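Local coordinates for DHHA1 domain protein (Clostridium perfringens, PDB 3KEW), which is probably related to alanyl-tRNA synthetases, carries a zinc site, and may act on tRNA or on wrongly charged tRNA as editing domains of that family do, at residues Leu50-Tyr62 with His70-Cys84. Numbering follows the deposited sequence.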
loop_
_atom_site.group_PDB
_atom_site.type_symbol
_atom_site.label_atom_id
_atom_site.label_comp_id
_atom_site.label_asym_id
_atom_site.label_seq_id
_atom_site.Cartn_x
_atom_site.Cartn_y
_atom_site.Cartn_z
ATOM N N LEU A 50 -12.303 -3.978 0.924
ATOM C CA LEU A 50 -13.649 -4.548 0.930
ATOM C C LEU A 50 -14.012 -4.766 2.392
ATOM O O LEU A 50 -13.206 -4.469 3.278
ATOM C CB LEU A 50 -13.692 -5.890 0.181
ATOM C CG LEU A 50 -13.323 -5.978 -1.304
ATOM C CD1 LEU A 50 -13.539 -7.404 -1.806
ATOM C CD2 LEU A 50 -14.112 -4.990 -2.148
ATOM N N GLY A 51 -15.207 -5.289 2.652
ATOM C CA GLY A 51 -15.612 -5.573 4.023
ATOM C C GLY A 51 -17.089 -5.369 4.277
ATOM O O GLY A 51 -17.918 -5.673 3.416
ATOM N N LEU A 52 -17.416 -4.868 5.471
ATOM C CA LEU A 52 -18.812 -4.699 5.892
ATOM C C LEU A 52 -19.050 -3.336 6.523
ATOM O O LEU A 52 -18.225 -2.849 7.293
ATOM C CB LEU A 52 -19.219 -5.773 6.906
ATOM C CG LEU A 52 -19.140 -7.268 6.603
ATOM C CD1 LEU A 52 -19.301 -8.046 7.899
ATOM C CD2 LEU A 52 -20.201 -7.685 5.596
ATOM N N ILE A 53 -20.179 -2.729 6.168
ATOM C CA ILE A 53 -20.725 -1.559 6.859
ATOM C C ILE A 53 -22.134 -1.942 7.323
ATOM O O ILE A 53 -23.009 -2.215 6.489
ATOM C CB ILE A 53 -20.757 -0.309 5.948
ATOM C CG1 ILE A 53 -19.336 0.245 5.774
ATOM C CG2 ILE A 53 -21.703 0.775 6.520
ATOM C CD1 ILE A 53 -19.183 1.235 4.638
ATOM N N ASP A 54 -22.322 -1.993 8.647
ATOM C CA ASP A 54 -23.580 -2.418 9.289
ATOM C C ASP A 54 -24.063 -3.789 8.774
ATOM O O ASP A 54 -25.248 -3.989 8.492
ATOM C CB ASP A 54 -24.664 -1.333 9.139
ATOM C CG ASP A 54 -25.899 -1.604 9.991
ATOM O OD1 ASP A 54 -25.753 -1.894 11.197
ATOM O OD2 ASP A 54 -27.021 -1.538 9.439
ATOM N N GLY A 55 -23.121 -4.717 8.617
ATOM C CA GLY A 55 -23.427 -6.059 8.117
ATOM C C GLY A 55 -23.706 -6.150 6.623
ATOM O O GLY A 55 -23.938 -7.243 6.104
ATOM N N ILE A 56 -23.695 -5.012 5.934
ATOM C CA ILE A 56 -23.926 -4.974 4.489
ATOM C C ILE A 56 -22.573 -4.957 3.794
ATOM O O ILE A 56 -21.722 -4.117 4.115
ATOM C CB ILE A 56 -24.746 -3.728 4.056
ATOM C CG1 ILE A 56 -25.995 -3.547 4.934
ATOM C CG2 ILE A 56 -25.117 -3.815 2.574
ATOM C CD1 ILE A 56 -26.555 -2.115 4.943
ATOM N N LYS A 57 -22.367 -5.876 2.849
ATOM C CA LYS A 57 -21.050 -6.004 2.218
ATOM C C LYS A 57 -20.665 -4.864 1.287
ATOM O O LYS A 57 -21.429 -4.461 0.409
ATOM C CB LYS A 57 -20.790 -7.388 1.594
ATOM C CG LYS A 57 -21.977 -8.115 1.011
ATOM C CD LYS A 57 -21.933 -9.624 1.347
ATOM C CE LYS A 57 -20.782 -10.374 0.665
ATOM N NZ LYS A 57 -21.019 -10.632 -0.783
ATOM N N VAL A 58 -19.469 -4.334 1.536
ATOM C CA VAL A 58 -18.852 -3.317 0.703
ATOM C C VAL A 58 -18.204 -4.023 -0.491
ATOM O O VAL A 58 -17.330 -4.882 -0.319
ATOM C CB VAL A 58 -17.782 -2.512 1.493
ATOM C CG1 VAL A 58 -17.305 -1.330 0.683
ATOM C CG2 VAL A 58 -18.332 -2.043 2.837
ATOM N N LEU A 59 -18.643 -3.657 -1.694
ATOM C CA LEU A 59 -18.229 -4.333 -2.921
ATOM C C LEU A 59 -17.134 -3.583 -3.654
ATOM O O LEU A 59 -16.391 -4.172 -4.443
ATOM C CB LEU A 59 -19.413 -4.486 -3.873
ATOM C CG LEU A 59 -20.676 -5.194 -3.408
ATOM C CD1 LEU A 59 -21.685 -5.120 -4.536
ATOM C CD2 LEU A 59 -20.385 -6.635 -3.009
ATOM N N ASP A 60 -17.064 -2.282 -3.417
ATOM C CA ASP A 60 -16.100 -1.419 -4.084
ATOM C C ASP A 60 -15.898 -0.177 -3.241
ATOM O O ASP A 60 -16.818 0.275 -2.550
ATOM C CB ASP A 60 -16.596 -1.025 -5.486
ATOM C CG ASP A 60 -15.518 -0.356 -6.332
ATOM O OD1 ASP A 60 -14.325 -0.727 -6.208
ATOM O OD2 ASP A 60 -15.872 0.543 -7.128
ATOM N N VAL A 61 -14.680 0.349 -3.269
ATOM C CA VAL A 61 -14.368 1.619 -2.636
ATOM C C VAL A 61 -13.572 2.420 -3.653
ATOM O O VAL A 61 -12.624 1.909 -4.255
ATOM C CB VAL A 61 -13.558 1.464 -1.316
ATOM C CG1 VAL A 61 -13.366 2.808 -0.657
ATOM C CG2 VAL A 61 -14.259 0.554 -0.339
ATOM N N TYR A 62 -13.984 3.662 -3.868
ATOM C CA TYR A 62 -13.276 4.563 -4.764
ATOM C C TYR A 62 -13.253 5.964 -4.177
ATOM O O TYR A 62 -14.039 6.285 -3.282
ATOM C CB TYR A 62 -13.914 4.556 -6.163
ATOM C CG TYR A 62 -15.355 5.039 -6.222
ATOM C CD1 TYR A 62 -16.419 4.163 -5.988
ATOM C CD2 TYR A 62 -15.653 6.369 -6.538
ATOM C CE1 TYR A 62 -17.741 4.605 -6.050
ATOM C CE2 TYR A 62 -16.968 6.820 -6.602
ATOM C CZ TYR A 62 -18.006 5.932 -6.367
ATOM O OH TYR A 62 -19.309 6.380 -6.427
ATOM N N HIS A 70 -18.331 4.272 -0.790
ATOM C CA HIS A 70 -18.450 2.847 -0.533
ATOM C C HIS A 70 -19.668 2.306 -1.270
ATOM O O HIS A 70 -20.788 2.784 -1.071
ATOM C CB HIS A 70 -18.583 2.589 0.978
ATOM C CG HIS A 70 -17.507 3.235 1.802
ATOM N ND1 HIS A 70 -17.401 4.601 1.956
ATOM C CD2 HIS A 70 -16.485 2.699 2.511
ATOM C CE1 HIS A 70 -16.358 4.880 2.720
ATOM N NE2 HIS A 70 -15.787 3.742 3.072
ATOM N N VAL A 71 -19.441 1.313 -2.125
ATOM C CA VAL A 71 -20.519 0.686 -2.880
ATOM C C VAL A 71 -21.081 -0.490 -2.079
ATOM O O VAL A 71 -20.407 -1.500 -1.875
ATOM C CB VAL A 71 -20.054 0.266 -4.302
ATOM C CG1 VAL A 71 -21.166 -0.447 -5.053
ATOM C CG2 VAL A 71 -19.596 1.487 -5.087
ATOM N N LEU A 72 -22.313 -0.332 -1.603
ATOM C CA LEU A 72 -22.965 -1.347 -0.783
ATOM C C LEU A 72 -23.944 -2.150 -1.626
ATOM O O LEU A 72 -24.634 -1.582 -2.480
ATOM C CB LEU A 72 -23.704 -0.695 0.397
ATOM C CG LEU A 72 -22.954 0.175 1.413
ATOM C CD1 LEU A 72 -23.913 0.648 2.493
ATOM C CD2 LEU A 72 -21.786 -0.564 2.042
ATOM N N GLU A 73 -24.021 -3.462 -1.387
ATOM C CA GLU A 73 -24.912 -4.311 -2.194
ATOM C C GLU A 73 -26.387 -4.226 -1.782
ATOM O O GLU A 73 -27.272 -4.536 -2.580
ATOM C CB GLU A 73 -24.425 -5.769 -2.263
ATOM C CG GLU A 73 -24.823 -6.677 -1.113
ATOM C CD GLU A 73 -24.608 -8.156 -1.419
ATOM O OE1 GLU A 73 -24.871 -8.992 -0.526
ATOM O OE2 GLU A 73 -24.176 -8.492 -2.543
ATOM N N LYS A 74 -26.643 -3.805 -0.543
ATOM C CA LYS A 74 -28.009 -3.648 -0.046
ATOM C C LYS A 74 -28.274 -2.232 0.461
ATOM O O LYS A 74 -27.344 -1.449 0.681
ATOM C CB LYS A 74 -28.329 -4.688 1.036
ATOM C CG LYS A 74 -28.449 -6.105 0.501
ATOM C CD LYS A 74 -28.584 -7.118 1.612
ATOM C CE LYS A 74 -28.647 -8.524 1.032
ATOM N NZ LYS A 74 -28.966 -9.553 2.062
ATOM N N GLU A 75 -29.555 -1.909 0.623
ATOM C CA GLU A 75 -29.968 -0.591 1.082
ATOM C C GLU A 75 -29.719 -0.427 2.580
ATOM O O GLU A 75 -30.128 -1.284 3.373
ATOM C CB GLU A 75 -31.444 -0.347 0.766
ATOM C CG GLU A 75 -31.864 1.110 0.932
ATOM C CD GLU A 75 -33.319 1.358 0.583
ATOM O OE1 GLU A 75 -33.608 2.437 0.022
ATOM O OE2 GLU A 75 -34.170 0.486 0.870
ATOM N N PRO A 76 -29.018 0.659 2.964
ATOM C CA PRO A 76 -28.866 1.012 4.373
ATOM C C PRO A 76 -30.209 1.349 5.012
ATOM O O PRO A 76 -31.057 1.977 4.374
ATOM C CB PRO A 76 -27.976 2.259 4.333
ATOM C CG PRO A 76 -28.076 2.781 2.947
ATOM C CD PRO A 76 -28.296 1.592 2.080
ATOM N N LYS A 77 -30.402 0.902 6.251
ATOM C CA LYS A 77 -31.580 1.267 7.033
ATOM C C LYS A 77 -31.135 2.243 8.120
ATOM O O LYS A 77 -31.356 3.454 8.002
ATOM C CB LYS A 77 -32.265 0.022 7.616
ATOM C CG LYS A 77 -33.335 -0.601 6.703
ATOM C CD LYS A 77 -32.749 -1.400 5.540
ATOM C CE LYS A 77 -33.638 -1.341 4.296
ATOM N NZ LYS A 77 -34.826 -2.243 4.366
ATOM N N LYS A 78 -30.487 1.706 9.152
ATOM C CA LYS A 78 -29.820 2.501 10.183
ATOM C C LYS A 78 -28.632 3.241 9.563
ATOM O O LYS A 78 -27.950 2.704 8.684
ATOM C CB LYS A 78 -29.358 1.585 11.319
ATOM C CG LYS A 78 -28.842 2.301 12.560
ATOM C CD LYS A 78 -28.609 1.311 13.691
ATOM C CE LYS A 78 -27.913 1.963 14.883
ATOM N NZ LYS A 78 -28.720 3.055 15.498
ATOM N N LEU A 79 -28.397 4.477 9.993
ATOM C CA LEU A 79 -27.286 5.248 9.432
ATOM C C LEU A 79 -26.340 5.943 10.424
ATOM O O LEU A 79 -25.361 6.551 10.009
ATOM C CB LEU A 79 -27.758 6.194 8.317
ATOM C CG LEU A 79 -29.235 6.538 8.162
ATOM C CD1 LEU A 79 -29.487 7.994 8.507
ATOM C CD2 LEU A 79 -29.683 6.219 6.746
ATOM N N LYS A 80 -26.609 5.826 11.719
ATOM C CA LYS A 80 -25.714 6.385 12.735
ATOM C C LYS A 80 -25.076 5.285 13.567
ATOM O O LYS A 80 -25.686 4.226 13.768
ATOM C CB LYS A 80 -26.459 7.374 13.641
ATOM C CG LYS A 80 -26.724 8.716 12.981
ATOM C CD LYS A 80 -27.508 9.667 13.867
ATOM C CE LYS A 80 -27.652 11.016 13.177
ATOM N NZ LYS A 80 -28.423 11.993 13.992
ATOM N N ASN A 81 -23.852 5.542 14.037
ATOM C CA ASN A 81 -23.133 4.655 14.959
ATOM C C ASN A 81 -23.032 3.213 14.430
ATOM O O ASN A 81 -23.338 2.245 15.125
ATOM C CB ASN A 81 -23.778 4.719 16.359
ATOM C CG ASN A 81 -22.905 4.122 17.445
ATOM O OD1 ASN A 81 -21.704 4.396 17.522
ATOM N ND2 ASN A 81 -23.508 3.298 18.296
ATOM N N LEU A 82 -22.616 3.085 13.176
ATOM C CA LEU A 82 -22.600 1.787 12.511
ATOM C C LEU A 82 -21.292 1.059 12.753
ATOM O O LEU A 82 -20.225 1.671 12.734
ATOM C CB LEU A 82 -22.823 1.957 11.007
ATOM C CG LEU A 82 -24.033 2.777 10.562
ATOM C CD1 LEU A 82 -23.913 3.049 9.090
ATOM C CD2 LEU A 82 -25.345 2.059 10.875
ATOM N N GLN A 83 -21.390 -0.245 12.995
ATOM C CA GLN A 83 -20.220 -1.117 13.050
ATOM C C GLN A 83 -19.670 -1.356 11.647
ATOM O O GLN A 83 -20.334 -1.971 10.803
ATOM C CB GLN A 83 -20.560 -2.457 13.711
ATOM C CG GLN A 83 -19.961 -2.639 15.095
ATOM C CD GLN A 83 -18.439 -2.668 15.082
ATOM O OE1 GLN A 83 -17.785 -1.675 15.416
ATOM N NE2 GLN A 83 -17.870 -3.806 14.696
ATOM N N CYS A 84 -18.460 -0.858 11.407
ATOM C CA CYS A 84 -17.798 -1.028 10.118
ATOM C C CYS A 84 -16.502 -1.807 10.280
ATOM O O CYS A 84 -15.655 -1.437 11.099
ATOM C CB CYS A 84 -17.499 0.325 9.489
ATOM S SG CYS A 84 -18.889 1.463 9.401
HETATM O O HOH W 1 -27.751 0.326 7.565
HETATM O O HOH W 2 -20.619 -4.731 10.275
HETATM O O HOH W 3 -25.147 -7.569 1.993
#
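Ile53, on the strand between 56-64 and 82-86, packs into the barrel interior with both branches in use. Its CG1-CD1 arm passes Cys84 SG, 3.9 Å from CG1, and reaches on to the His70 ring, where CD1 lies 3.7 Å from CD2, the two side chains crossing at about a right angle. CG2, anti to the backbone N, meets Leu82 CD1. Leu72, from strand 67-72, reaches across Val58's strand, its CD2 resting 3.8 Å from Val58 CG2 and also against Ile53 CB. Phe39 packs on Ile53, Val58 and the His70 ring, whose NE2 bonds to Thr37 OG1.

Backbone bonds join the strands around this core. Leu59 N gives a nearly straight bond to Val71 O (2.8 Å, 179° at the hydrogen), and Val71 N returns one to Asp60 O. The pairing frays beyond, where Glu73 N reaches Lys57 O only weakly. In the type I' turn from Ile53 to Ile56, Asp54 N bonds to Gln83 O, which also takes a water held by Gly55 N.

The outer side is looser. Lys57 lays its CG 3.4 Å from Glu73 OE1, yet NZ stays 4.2 Å from that oxygen, too far for a salt bridge. A second water links Asp54 OD2 to Lys77 N and Lys78 O, tying the turn to the loop between strands 67-72 and 82-86. The antiparallel barrel is therefore held here by apolar contacts inside and backbone bonds between strands; on the outer side the charged groups make no direct salt bridge across the contact, and the touching falls to waters and to aliphatic parts such as Glu73 CB on Leu59 CD1 and Lys74 CB on Ile56 CG2.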